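Local atomic coordinates of NudC domain-containing protein 2 (Mus musculus, PDB entry 2RH0), a protein that may regulate the LIS1/dynein pathway by stabilising LIS1 together with the Hsp90 chaperone. Residues S6-C11 against Q17-L22. Residues are numbered along the deposited sequence; the frame is centred on the assembly and turned at random.
Sequences SGVVPC and QWYQTL
Gln17 and Pro10 lie side by side, their side chains directed the same way, and the extended glutamine chain carries its amide past the proline ring until NE2 is 3.5 Å from CB of Pro10. The backbone of Gln17 also faces Cys11, with its CA 3.1 Å from Cys11 O in a CA-H...O contact. Trp18 then forms a hydrogen-bonded antiparallel pair with Cys11: Cys11 N donates to Trp18 O at 2.8 Å, and Trp18 N returns a bond of 2.9 Å to Cys11 O. Both side chains leave on the same face of the sheet. With CG set between its backbone N and carbonyl carbon (chi1 68°), the indole turns one face to Cys11, whose CB rides over the pyrrole rim, 3.3 Å from NE1. The cysteine SG stands obliquely to that five-membered ring, 4.3 Å from its centroid, as a sulfur-aromatic contact. A serine in place of Trp18 would probably leave CB and SG of Cys11 without the indole they lie against. Tyr19 projects on the other face; its side chain and that of Val8 cross at about a right angle, CG1 of Val8 approaching the ring obliquely, though how closely is doubtful because the modelled carbons come too near each other. CB of Tyr19 touches Val9 O. Beyond Trp18 no direct backbone bond crosses between the segments; at Gln20, whose OE1 bonds Lys88 of the second subunit, a water bridges them, donating to Val9 O (2.7 Å) and accepting from Gln20 N (3.0 Å). Residues 6-10 lead into the short strand 11-12, outermost of its antiparallel sheet within this chain. Strand 16-20 is the middle strand, bonded beyond to strand 24-30, where Phe26 meets the Tyr19 ring and Glu28 binds its hydroxyl; helix 109-127 borders Ser6, Gly7 and Val9.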
loop_
_atom_site.group_PDB
_atom_site.type_symbol
_atom_site.label_atom_id
_atom_site.label_comp_id
_atom_site.label_asym_id
_atom_site.label_seq_id
_atom_site.Cartn_x
_atom_site.Cartn_y
_atom_site.Cartn_z
ATOM N N SER A 6 7.247 3.472 1.878
ATOM C CA SER A 6 7.773 3.463 0.523
ATOM C C SER A 6 8.327 2.106 0.150
ATOM O O SER A 6 9.060 1.485 0.923
ATOM C CB SER A 6 8.798 4.565 0.319
ATOM O OG SER A 6 8.173 5.795 0.648
ATOM N N GLY A 7 7.920 1.636 -1.015
ATOM C CA GLY A 7 8.347 0.359 -1.537
ATOM C C GLY A 7 7.804 -0.904 -0.844
ATOM O O GLY A 7 8.253 -2.012 -1.153
ATOM N N VAL A 8 6.877 -0.769 0.091
ATOM C CA VAL A 8 6.233 -1.953 0.648
ATOM C C VAL A 8 5.239 -2.488 -0.374
ATOM O O VAL A 8 4.465 -1.781 -0.993
ATOM C CB VAL A 8 5.607 -1.725 2.024
ATOM C CG1 VAL A 8 5.017 -2.983 2.556
ATOM C CG2 VAL A 8 6.669 -1.266 2.955
ATOM N N VAL A 9 5.301 -3.784 -0.529
ATOM C CA VAL A 9 4.590 -4.468 -1.553
ATOM C C VAL A 9 3.456 -5.272 -0.928
ATOM O O VAL A 9 3.721 -6.259 -0.183
ATOM C CB VAL A 9 5.567 -5.424 -2.255
ATOM C CG1 VAL A 9 5.215 -5.479 -3.749
ATOM C CG2 VAL A 9 7.112 -4.994 -1.969
ATOM N N PRO A 10 2.210 -4.850 -1.166
ATOM C CA PRO A 10 1.076 -5.556 -0.612
ATOM C C PRO A 10 0.503 -6.700 -1.411
ATOM O O PRO A 10 0.738 -6.834 -2.623
ATOM C CB PRO A 10 0.032 -4.467 -0.483
ATOM C CG PRO A 10 0.293 -3.569 -1.624
ATOM C CD PRO A 10 1.760 -3.660 -1.933
ATOM N N CYS A 11 -0.201 -7.578 -0.681
ATOM C CA CYS A 11 -1.016 -8.634 -1.283
ATOM C C CYS A 11 -2.419 -8.290 -0.826
ATOM O O CYS A 11 -2.681 -8.210 0.366
ATOM C CB CYS A 11 -0.562 -10.012 -0.802
ATOM S SG CYS A 11 -1.468 -11.413 -1.525
ATOM N N GLN A 17 -5.387 -6.083 3.078
ATOM C CA GLN A 17 -4.118 -6.490 2.513
ATOM C C GLN A 17 -3.133 -6.870 3.595
ATOM O O GLN A 17 -3.347 -6.573 4.794
ATOM C CB GLN A 17 -3.545 -5.402 1.625
ATOM C CG GLN A 17 -3.297 -4.071 2.297
ATOM C CD GLN A 17 -2.896 -2.918 1.332
ATOM O OE1 GLN A 17 -2.394 -1.915 1.786
ATOM N NE2 GLN A 17 -3.131 -3.063 0.034
ATOM N N TRP A 18 -2.101 -7.602 3.192
ATOM C CA TRP A 18 -0.995 -7.880 4.078
ATOM C C TRP A 18 0.300 -7.615 3.347
ATOM O O TRP A 18 0.349 -7.589 2.107
ATOM C CB TRP A 18 -1.051 -9.336 4.615
ATOM C CG TRP A 18 -0.801 -10.402 3.561
ATOM C CD1 TRP A 18 -1.709 -10.944 2.713
ATOM C CD2 TRP A 18 0.435 -11.030 3.278
ATOM N NE1 TRP A 18 -1.103 -11.856 1.889
ATOM C CE2 TRP A 18 0.216 -11.931 2.232
ATOM C CE3 TRP A 18 1.720 -10.936 3.836
ATOM C CZ2 TRP A 18 1.228 -12.723 1.715
ATOM C CZ3 TRP A 18 2.714 -11.705 3.325
ATOM C CH2 TRP A 18 2.475 -12.573 2.250
ATOM N N TYR A 19 1.363 -7.453 4.119
ATOM C CA TYR A 19 2.689 -7.235 3.591
ATOM C C TYR A 19 3.709 -7.570 4.662
ATOM O O TYR A 19 3.340 -7.926 5.759
ATOM C CB TYR A 19 2.837 -5.812 3.106
ATOM C CG TYR A 19 2.434 -4.731 4.071
ATOM C CD1 TYR A 19 1.134 -4.246 4.089
ATOM C CD2 TYR A 19 3.369 -4.134 4.911
ATOM C CE1 TYR A 19 0.743 -3.199 4.961
ATOM C CE2 TYR A 19 2.993 -3.070 5.792
ATOM C CZ TYR A 19 1.685 -2.629 5.803
ATOM O OH TYR A 19 1.328 -1.642 6.662
ATOM N N GLN A 20 4.990 -7.458 4.353
ATOM C CA GLN A 20 6.009 -7.869 5.301
ATOM C C GLN A 20 7.294 -7.107 5.116
ATOM O O GLN A 20 7.464 -6.386 4.108
ATOM C CB GLN A 20 6.294 -9.354 5.095
ATOM C CG GLN A 20 6.857 -9.649 3.726
ATOM C CD GLN A 20 6.942 -11.080 3.426
ATOM O OE1 GLN A 20 7.538 -11.859 4.192
ATOM N NE2 GLN A 20 6.328 -11.474 2.297
ATOM N N THR A 21 8.184 -7.308 6.085
ATOM C CA THR A 21 9.513 -6.767 6.127
ATOM C C THR A 21 10.365 -7.914 6.600
ATOM O O THR A 21 9.869 -9.012 6.784
ATOM C CB THR A 21 9.634 -5.588 7.123
ATOM O OG1 THR A 21 9.213 -5.990 8.449
ATOM C CG2 THR A 21 8.806 -4.368 6.626
ATOM N N LEU A 22 11.654 -7.684 6.774
ATOM C CA LEU A 22 12.514 -8.751 7.227
ATOM C C LEU A 22 12.079 -9.273 8.546
ATOM O O LEU A 22 12.183 -10.462 8.789
ATOM C CB LEU A 22 13.963 -8.277 7.384
ATOM C CG LEU A 22 14.867 -8.221 6.162
ATOM C CD1 LEU A 22 16.213 -7.625 6.605
ATOM C CD2 LEU A 22 15.002 -9.617 5.552
HETATM O O HOH W 1 5.581 -7.205 1.470
#